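Local coordinates for protein oxalate--CoA ligase (Arabidopsis thaliana, PDB 5IE2) that is an AMP-binding enzyme of the ANL superfamily, with a large AMP-binding region followed by a C-terminal domain, and holds adenosine-5'-triphosphate in a pocket, at residues T318-S323 against K339-E344; A188-N193 against G367-K372; Q343-L348 against V363-P368. All coordinates share one frame; numbering follows the deposited sequence.

How the contacts relate
Helix 184-198 supplies the first segment, 188-193, which waits 173 residues for its partner, 367-372; contact 2 therefore closes by far the longest loop. Contact 1 falls wholly within it, joining 318-323 to 339-344 across 15 intervening residues at the edge of a mixed sheet. Contact 3 begins where contact 1 ends, the two sharing Gln343 and Glu344, and spans 14 residues to pair 343-348 with 363-368 in an antiparallel sheet. Its second segment runs directly into that of contact 2 through Gly367 and Pro368. Neither short loop crosses the other. The three contacts tie helix 184-198, the mixed sheet and the antiparallel sheet into one unit, with Met321 packing on Ile365.

Contact 1 of 3, residues T318-S323 against K339-E344; sequences THLMSS and KPVGQE. With ACY (acetic acid), chain E.
The carboxamide of Gln343 reaches back across the backbone of Leu320 and Met321, its chain crossing that of Met321 obliquely. CG sits between backbone N and carbonyl carbon (chi1 59°), and the chain extends, so that both hydrogens of NE2 are used close to the amide plane: one goes to Leu320 O at 3.0 Å, the other almost straight to Val341 O at 3.0 Å (170°). OE1 accepts from Asn369 ND2. A long, flat amide suits this bridging of main-chain carbonyls. Leu320 CD2 meets Val341 CB at 4.0 Å, two branched apolar groups crossing obliquely. Strand 339-340 is the edge of a mixed five-stranded sheet, antiparallel to 319-323; Ser323 N bonds to Lys339 O, and Lys339 N returns to Ser323 O at 3.0 Å. Val341 N reaches Met321 O at 3.0 Å. On the far edge of strand 319-323, Met321 and Ser322 both face Tyr312 as a classic beta bulge. Serine suits these buried places because its hydroxyl is satisfied: Ser322 OG by Val337 O, Ser323 OG by the Tyr198 hydroxyl. The edge of the His319 ring meets an acetic acid molecule, probably from the crystallisation liquor, ND1 donating to its OXT at 2.7 Å.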
loop_
_atom_site.group_PDB
_atom_site.type_symbol
_atom_site.label_atom_id
_atom_site.label_comp_id
_atom_site.label_asym_id
_atom_site.label_seq_id
_atom_site.Cartn_x
_atom_site.Cartn_y
_atom_site.Cartn_z
ATOM N N THR A 318 -1.867 8.562 4.739
ATOM C CA THR A 318 -0.555 8.450 4.042
ATOM C C THR A 318 0.084 7.082 4.464
ATOM O O THR A 318 1.246 7.002 4.858
ATOM C CB THR A 318 0.382 9.677 4.343
ATOM O OG1 THR A 318 -0.409 10.848 4.143
ATOM C CG2 THR A 318 1.567 9.760 3.339
ATOM N N HIS A 319 -0.719 6.040 4.355
ATOM C CA HIS A 319 -0.326 4.662 4.708
ATOM C C HIS A 319 -0.374 4.444 6.250
ATOM O O HIS A 319 -1.462 4.385 6.829
ATOM C CB HIS A 319 1.068 4.301 4.086
ATOM C CG HIS A 319 1.386 2.827 4.147
ATOM N ND1 HIS A 319 0.515 1.848 3.706
ATOM C CD2 HIS A 319 2.475 2.168 4.646
ATOM C CE1 HIS A 319 1.054 0.652 3.932
ATOM N NE2 HIS A 319 2.239 0.817 4.502
ATOM N N LEU A 320 0.774 4.301 6.911
ATOM C CA LEU A 320 0.830 3.687 8.242
ATOM C C LEU A 320 -0.029 4.399 9.337
ATOM O O LEU A 320 0.096 5.633 9.552
ATOM C CB LEU A 320 2.299 3.665 8.706
ATOM C CG LEU A 320 2.518 3.094 10.122
ATOM C CD1 LEU A 320 2.199 1.635 10.130
ATOM C CD2 LEU A 320 3.998 3.354 10.504
ATOM N N MET A 321 -0.846 3.606 10.022
ATOM C CA MET A 321 -1.513 4.039 11.246
ATOM C C MET A 321 -0.947 3.282 12.471
ATOM O O MET A 321 -0.498 3.908 13.454
ATOM C CB MET A 321 -3.031 3.810 11.140
ATOM C CG MET A 321 -3.663 4.803 10.122
ATOM S SD MET A 321 -5.437 4.469 9.925
ATOM C CE MET A 321 -5.378 2.982 8.868
ATOM N N SER A 322 -0.962 1.947 12.403
ATOM C CA SER A 322 -0.456 1.177 13.544
ATOM C C SER A 322 0.408 0.022 13.070
ATOM O O SER A 322 0.270 -0.474 11.939
ATOM C CB SER A 322 -1.609 0.624 14.458
ATOM O OG SER A 322 -2.350 -0.420 13.800
ATOM N N SER A 323 1.274 -0.435 13.953
ATOM C CA SER A 323 2.059 -1.636 13.634
ATOM C C SER A 323 2.457 -2.438 14.854
ATOM O O SER A 323 2.683 -1.885 15.930
ATOM C CB SER A 323 3.342 -1.250 12.894
ATOM O OG SER A 323 4.027 -2.431 12.464
ATOM N N LYS A 339 0.321 -1.262 17.587
ATOM C CA LYS A 339 0.093 -0.002 18.329
ATOM C C LYS A 339 0.229 1.184 17.406
ATOM O O LYS A 339 1.002 1.145 16.479
ATOM C CB LYS A 339 1.105 0.123 19.490
ATOM C CG LYS A 339 0.965 -1.018 20.490
ATOM C CD LYS A 339 1.803 -0.748 21.744
ATOM C CE LYS A 339 3.280 -0.845 21.466
ATOM N NZ LYS A 339 3.688 -2.268 21.480
ATOM N N PRO A 340 -0.485 2.285 17.696
ATOM C CA PRO A 340 -0.397 3.517 16.892
ATOM C C PRO A 340 1.048 3.993 16.759
ATOM O O PRO A 340 1.775 3.910 17.769
ATOM C CB PRO A 340 -1.190 4.546 17.732
ATOM C CG PRO A 340 -2.048 3.757 18.608
ATOM C CD PRO A 340 -1.407 2.411 18.840
ATOM N N VAL A 341 1.454 4.515 15.598
ATOM C CA VAL A 341 2.832 4.994 15.446
ATOM C C VAL A 341 2.774 6.480 15.065
ATOM O O VAL A 341 2.319 6.805 13.990
ATOM C CB VAL A 341 3.607 4.200 14.366
ATOM C CG1 VAL A 341 5.098 4.739 14.184
ATOM C CG2 VAL A 341 3.628 2.713 14.698
ATOM N N GLY A 342 3.224 7.360 15.965
ATOM C CA GLY A 342 3.383 8.768 15.640
ATOM C C GLY A 342 2.088 9.544 15.416
ATOM O O GLY A 342 2.108 10.586 14.796
ATOM N N GLN A 343 0.967 9.005 15.892
ATOM C CA GLN A 343 -0.327 9.640 15.758
ATOM C C GLN A 343 -1.233 9.149 16.835
ATOM O O GLN A 343 -0.971 8.118 17.455
ATOM C CB GLN A 343 -0.946 9.368 14.397
ATOM C CG GLN A 343 -1.140 7.836 14.140
ATOM C CD GLN A 343 -1.159 7.525 12.638
ATOM O OE1 GLN A 343 -2.203 7.621 11.997
ATOM N NE2 GLN A 343 0.006 7.179 12.075
ATOM N N GLU A 344 -2.294 9.919 17.099
ATOM C CA GLU A 344 -3.313 9.509 18.035
ATOM C C GLU A 344 -4.326 8.598 17.414
ATOM O O GLU A 344 -4.667 8.734 16.243
ATOM C CB GLU A 344 -4.045 10.739 18.584
ATOM C CG GLU A 344 -3.130 11.662 19.347
ATOM C CD GLU A 344 -3.870 12.905 19.820
ATOM O OE1 GLU A 344 -4.562 12.787 20.832
ATOM O OE2 GLU A 344 -3.732 13.957 19.173
HETATM C C ACY E . -2.462 0.616 2.814
HETATM O O ACY E . -1.673 -0.386 2.975
HETATM O OXT ACY E . -2.140 1.821 3.040
HETATM C CH3 ACY E . -3.878 0.347 2.381
#

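Contact 2 of 3, residues A188-N193 against G367-K372; sequences ASSVKN and GPNVTK
A type I beta turn, Gly367 to Val370, directly follows strand 361-366 and is laid against one side of helix 184-198, within the AMP-binding part of this ANL-superfamily chain. The turn is closed by Val370 N donating to Gly367 O at 3.1 Å. Pro368 suits the second position, since its ring already holds phi near the value needed (-75°), and Asn369 occupies the third. The helix offers small residues here, which lets the turn come close: the CA atoms of Ser189 and Asn369 are 5.2 Å apart. Ser189 OG rests against the CB and CG of Pro368, 3.4 Å from Pro368 CB, while Ser189 CB lies against the peptide leading into Asn369. The Ser189 hydroxyl is turned back beside the backbone N (chi1 -60°), where it bonds to Leu185 O one helical turn earlier. Ser190 OG, oriented likewise, comes to 3.4 Å from Asn369 CB and is hydrogen-bonded to Thr318 O.

Asn369 projects its CG between its own backbone N and carbonyl carbon (chi1 54°), which sends the carboxamide along the helix direction and leaves OD1 within reach of a water that also meets Asn193. This water accepts from Asn193 ND2 at 3.1 Å and donates to Asn369 OD1 at 2.7 Å. Asn369 ND2 is held by Ala317 O and Gln343 OE1, and Asn369 O bonds to Thr318 OG1. With its donor and acceptor ends given different partners, the amide of this buried asparagine has a defined orientation. The serine hydroxyls spend their hydrogen bonds on Leu185 O and Thr318 O, so toward the turn they offer only packing. Between 188-193 and 367-372 the direct contacts are thus van der Waals, and the polar link between Asn193 and Asn369 runs through one water; Asn186, earlier in the helix, holds Pro368 O through ND2.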
loop_
_atom_site.group_PDB
_atom_site.type_symbol
_atom_site.label_atom_id
_atom_site.label_comp_id
_atom_site.label_asym_id
_atom_site.label_seq_id
_atom_site.Cartn_x
_atom_site.Cartn_y
_atom_site.Cartn_z
ATOM N N ALA A 188 6.431 13.340 4.736
ATOM C CA ALA A 188 7.526 13.362 5.710
ATOM C C ALA A 188 7.141 12.701 7.032
ATOM O O ALA A 188 7.884 11.915 7.595
ATOM C CB ALA A 188 7.969 14.807 5.968
ATOM N N SER A 189 5.935 12.989 7.523
ATOM C CA SER A 189 5.443 12.364 8.733
ATOM C C SER A 189 5.377 10.855 8.602
ATOM O O SER A 189 5.821 10.144 9.503
ATOM C CB SER A 189 4.029 12.923 9.087
ATOM O OG SER A 189 4.147 14.330 9.287
ATOM N N SER A 190 4.781 10.347 7.501
ATOM C CA SER A 190 4.691 8.885 7.423
ATOM C C SER A 190 6.046 8.204 7.253
ATOM O O SER A 190 6.280 7.134 7.833
ATOM C CB SER A 190 3.798 8.450 6.267
ATOM O OG SER A 190 2.461 8.664 6.691
ATOM N N VAL A 191 6.930 8.830 6.487
ATOM C CA VAL A 191 8.281 8.292 6.334
ATOM C C VAL A 191 8.994 8.224 7.712
ATOM O O VAL A 191 9.584 7.192 8.071
ATOM C CB VAL A 191 9.077 9.133 5.295
ATOM C CG1 VAL A 191 10.612 8.942 5.470
ATOM C CG2 VAL A 191 8.610 8.745 3.849
ATOM N N LYS A 192 8.919 9.296 8.501
ATOM C CA LYS A 192 9.469 9.227 9.856
ATOM C C LYS A 192 8.836 8.138 10.721
ATOM O O LYS A 192 9.546 7.456 11.472
ATOM C CB LYS A 192 9.317 10.597 10.565
ATOM C CG LYS A 192 10.349 11.543 9.968
ATOM C CD LYS A 192 10.294 12.953 10.599
ATOM C CE LYS A 192 8.944 13.666 10.296
ATOM N NZ LYS A 192 8.874 15.021 10.935
ATOM N N ASN A 193 7.513 7.988 10.641
ATOM C CA ASN A 193 6.837 6.936 11.422
ATOM C C ASN A 193 7.288 5.489 11.065
ATOM O O ASN A 193 7.554 4.667 11.945
ATOM C CB ASN A 193 5.324 7.022 11.203
ATOM C CG ASN A 193 4.719 8.291 11.784
ATOM O OD1 ASN A 193 5.279 8.943 12.706
ATOM N ND2 ASN A 193 3.553 8.621 11.281
ATOM N N GLY A 367 -3.357 13.061 13.298
ATOM C CA GLY A 367 -1.902 13.223 13.218
ATOM C C GLY A 367 -1.457 13.929 11.960
ATOM O O GLY A 367 -2.242 14.118 11.034
ATOM N N PRO A 368 -0.161 14.311 11.887
ATOM C CA PRO A 368 0.274 15.094 10.741
ATOM C C PRO A 368 0.410 14.272 9.445
ATOM O O PRO A 368 0.640 14.855 8.395
ATOM C CB PRO A 368 1.651 15.646 11.175
ATOM C CG PRO A 368 2.166 14.653 12.191
ATOM C CD PRO A 368 0.870 14.183 12.917
ATOM N N ASN A 369 0.234 12.956 9.527
ATOM C CA ASN A 369 0.216 12.089 8.334
ATOM C C ASN A 369 -1.149 12.056 7.660
ATOM O O ASN A 369 -1.305 11.503 6.575
ATOM C CB ASN A 369 0.608 10.642 8.766
ATOM C CG ASN A 369 -0.294 10.133 9.906
ATOM O OD1 ASN A 369 -0.310 10.701 11.020
ATOM N ND2 ASN A 369 -1.081 9.104 9.629
ATOM N N VAL A 370 -2.174 12.576 8.357
ATOM C CA VAL A 370 -3.541 12.425 7.863
ATOM C C VAL A 370 -3.893 13.522 6.863
ATOM O O VAL A 370 -3.539 14.697 7.060
ATOM C CB VAL A 370 -4.538 12.435 9.055
ATOM C CG1 VAL A 370 -5.969 12.226 8.591
ATOM C CG2 VAL A 370 -4.108 11.343 10.085
ATOM N N THR A 371 -4.574 13.142 5.791
ATOM C CA THR A 371 -5.032 14.129 4.816
ATOM C C THR A 371 -5.838 15.249 5.490
ATOM O O THR A 371 -6.527 15.021 6.490
ATOM C CB THR A 371 -5.876 13.486 3.692
ATOM O OG1 THR A 371 -6.202 14.472 2.714
ATOM C CG2 THR A 371 -7.183 12.850 4.204
ATOM N N LYS A 372 -5.743 16.457 4.930
ATOM C CA LYS A 372 -6.569 17.559 5.430
ATOM C C LYS A 372 -8.024 17.398 4.998
ATOM O O LYS A 372 -8.940 17.996 5.576
ATOM C CB LYS A 372 -6.038 18.896 4.893
ATOM C CG LYS A 372 -4.688 19.237 5.474
ATOM C CD LYS A 372 -4.865 19.356 7.024
ATOM C CE LYS A 372 -3.609 19.849 7.643
ATOM N NZ LYS A 372 -3.784 20.062 9.081
HETATM O O HOH W 1 2.057 11.148 12.131
#

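Contact 3 of 3, residues Q343-L348 against V363-P368; sequences QEMAIL and VCIRGP
Met345, Ile347, Val363 and Ile365 line the closely packed face of this strand pair. With CG anti to its backbone N (chi1 -177°), the Met345 side chain crosses Val363 obliquely, CG 3.7 Å from Val363 CG1; Ile347 CD1 reaches Val363 CG2, also at 3.7 Å. Flexible and branched apolar chains suit this layer, which packs on Leu404 and Met321. Beneath it, strand segments 344-348 and 363-366 run antiparallel, 158° between their directions, in the antiparallel sheet of the AMP-binding region. Ala346 and Cys364 form a hydrogen-bonded pair, Ala346 N to Cys364 O at 2.9 Å and Cys364 N nearly along the carbonyl axis of Ala346 O; Glu344 and Arg366 form another. The opposite face starts tight, Leu348 CD2 against Cys364 SG at 3.5 Å, and loosens to a partly exposed end where Trp389 backs Glu344 and Arg366. These chains lie side by side, planes 54° apart, Arg366 NH1 turning a guanidinium edge to Glu344 OE2 at about 3.0 Å in a salt bridge, though the position of this oxygen is less certain; Arg366 NH2 also binds Phe387 O. Gly367, lacking a side chain, lets Gln343 CB approach its CA to 4.1 Å.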
loop_
_atom_site.group_PDB
_atom_site.type_symbol
_atom_site.label_atom_id
_atom_site.label_comp_id
_atom_site.label_asym_id
_atom_site.label_seq_id
_atom_site.Cartn_x
_atom_site.Cartn_y
_atom_site.Cartn_z
ATOM N N GLN A 343 0.967 9.005 15.892
ATOM C CA GLN A 343 -0.327 9.640 15.758
ATOM C C GLN A 343 -1.233 9.149 16.835
ATOM O O GLN A 343 -0.971 8.118 17.455
ATOM C CB GLN A 343 -0.946 9.368 14.397
ATOM C CG GLN A 343 -1.140 7.836 14.140
ATOM C CD GLN A 343 -1.159 7.525 12.638
ATOM O OE1 GLN A 343 -2.203 7.621 11.997
ATOM N NE2 GLN A 343 0.006 7.179 12.075
ATOM N N GLU A 344 -2.294 9.919 17.099
ATOM C CA GLU A 344 -3.313 9.509 18.035
ATOM C C GLU A 344 -4.326 8.598 17.414
ATOM O O GLU A 344 -4.667 8.734 16.243
ATOM C CB GLU A 344 -4.045 10.739 18.584
ATOM C CG GLU A 344 -3.130 11.662 19.347
ATOM C CD GLU A 344 -3.870 12.905 19.820
ATOM O OE1 GLU A 344 -4.562 12.787 20.832
ATOM O OE2 GLU A 344 -3.732 13.957 19.173
ATOM N N MET A 345 -4.842 7.705 18.230
ATOM C CA MET A 345 -5.846 6.775 17.748
ATOM C C MET A 345 -6.822 6.487 18.893
ATOM O O MET A 345 -6.416 6.330 20.058
ATOM C CB MET A 345 -5.178 5.485 17.275
ATOM C CG MET A 345 -6.160 4.532 16.695
ATOM S SD MET A 345 -5.257 3.031 16.164
ATOM C CE MET A 345 -3.944 3.769 15.092
ATOM N N ALA A 346 -8.108 6.408 18.584
ATOM C CA ALA A 346 -9.103 6.193 19.622
ATOM C C ALA A 346 -10.230 5.343 19.069
ATOM O O ALA A 346 -10.436 5.327 17.876
ATOM C CB ALA A 346 -9.620 7.488 20.083
ATOM N N ILE A 347 -10.966 4.648 19.934
ATOM C CA ILE A 347 -12.079 3.804 19.498
ATOM C C ILE A 347 -13.351 4.492 19.980
ATOM O O ILE A 347 -13.508 4.705 21.180
ATOM C CB ILE A 347 -11.975 2.388 20.129
ATOM C CG1 ILE A 347 -10.659 1.701 19.773
ATOM C CG2 ILE A 347 -13.186 1.534 19.781
ATOM C CD1 ILE A 347 -10.579 1.330 18.264
ATOM N N LEU A 348 -14.237 4.881 19.067
ATOM C CA LEU A 348 -15.410 5.691 19.463
ATOM C C LEU A 348 -16.728 4.970 19.190
ATOM O O LEU A 348 -16.840 4.326 18.146
ATOM C CB LEU A 348 -15.393 6.972 18.658
ATOM C CG LEU A 348 -14.703 8.230 19.188
ATOM C CD1 LEU A 348 -13.418 7.995 19.944
ATOM C CD2 LEU A 348 -14.497 9.146 18.027
ATOM N N VAL A 363 -12.484 3.008 14.654
ATOM C CA VAL A 363 -11.137 3.538 14.820
ATOM C C VAL A 363 -11.094 4.959 14.256
ATOM O O VAL A 363 -11.488 5.157 13.098
ATOM C CB VAL A 363 -10.106 2.642 14.080
ATOM C CG1 VAL A 363 -8.705 3.176 14.308
ATOM C CG2 VAL A 363 -10.230 1.194 14.570
ATOM N N CYS A 364 -10.654 5.938 15.064
ATOM C CA CYS A 364 -10.433 7.323 14.602
ATOM C C CYS A 364 -8.974 7.705 14.851
ATOM O O CYS A 364 -8.401 7.287 15.858
ATOM C CB CYS A 364 -11.344 8.322 15.350
ATOM S SG CYS A 364 -13.103 7.812 15.112
ATOM N N ILE A 365 -8.410 8.502 13.949
ATOM C CA ILE A 365 -6.999 8.863 14.038
ATOM C C ILE A 365 -6.810 10.370 13.969
ATOM O O ILE A 365 -7.653 11.104 13.465
ATOM C CB ILE A 365 -6.169 8.209 12.907
ATOM C CG1 ILE A 365 -6.625 8.717 11.532
ATOM C CG2 ILE A 365 -6.370 6.670 13.014
ATOM C CD1 ILE A 365 -5.793 8.076 10.318
ATOM N N ARG A 366 -5.663 10.811 14.464
ATOM C CA ARG A 366 -5.334 12.209 14.349
ATOM C C ARG A 366 -3.850 12.367 14.312
ATOM O O ARG A 366 -3.155 11.931 15.237
ATOM C CB ARG A 366 -5.908 12.985 15.517
ATOM C CG ARG A 366 -5.442 14.453 15.447
ATOM C CD ARG A 366 -5.143 14.837 16.940
ATOM N NE ARG A 366 -6.207 15.615 17.363
ATOM C CZ ARG A 366 -6.539 16.100 18.577
ATOM N NH1 ARG A 366 -5.950 15.857 19.766
ATOM N NH2 ARG A 366 -7.602 16.873 18.537
ATOM N N GLY A 367 -3.357 13.061 13.298
ATOM C CA GLY A 367 -1.902 13.223 13.218
ATOM C C GLY A 367 -1.457 13.929 11.960
ATOM O O GLY A 367 -2.242 14.118 11.034
ATOM N N PRO A 368 -0.161 14.311 11.887
ATOM C CA PRO A 368 0.274 15.094 10.741
ATOM C C PRO A 368 0.410 14.272 9.445
ATOM O O PRO A 368 0.640 14.855 8.395
ATOM C CB PRO A 368 1.651 15.646 11.175
ATOM C CG PRO A 368 2.166 14.653 12.191
ATOM C CD PRO A 368 0.870 14.183 12.917
#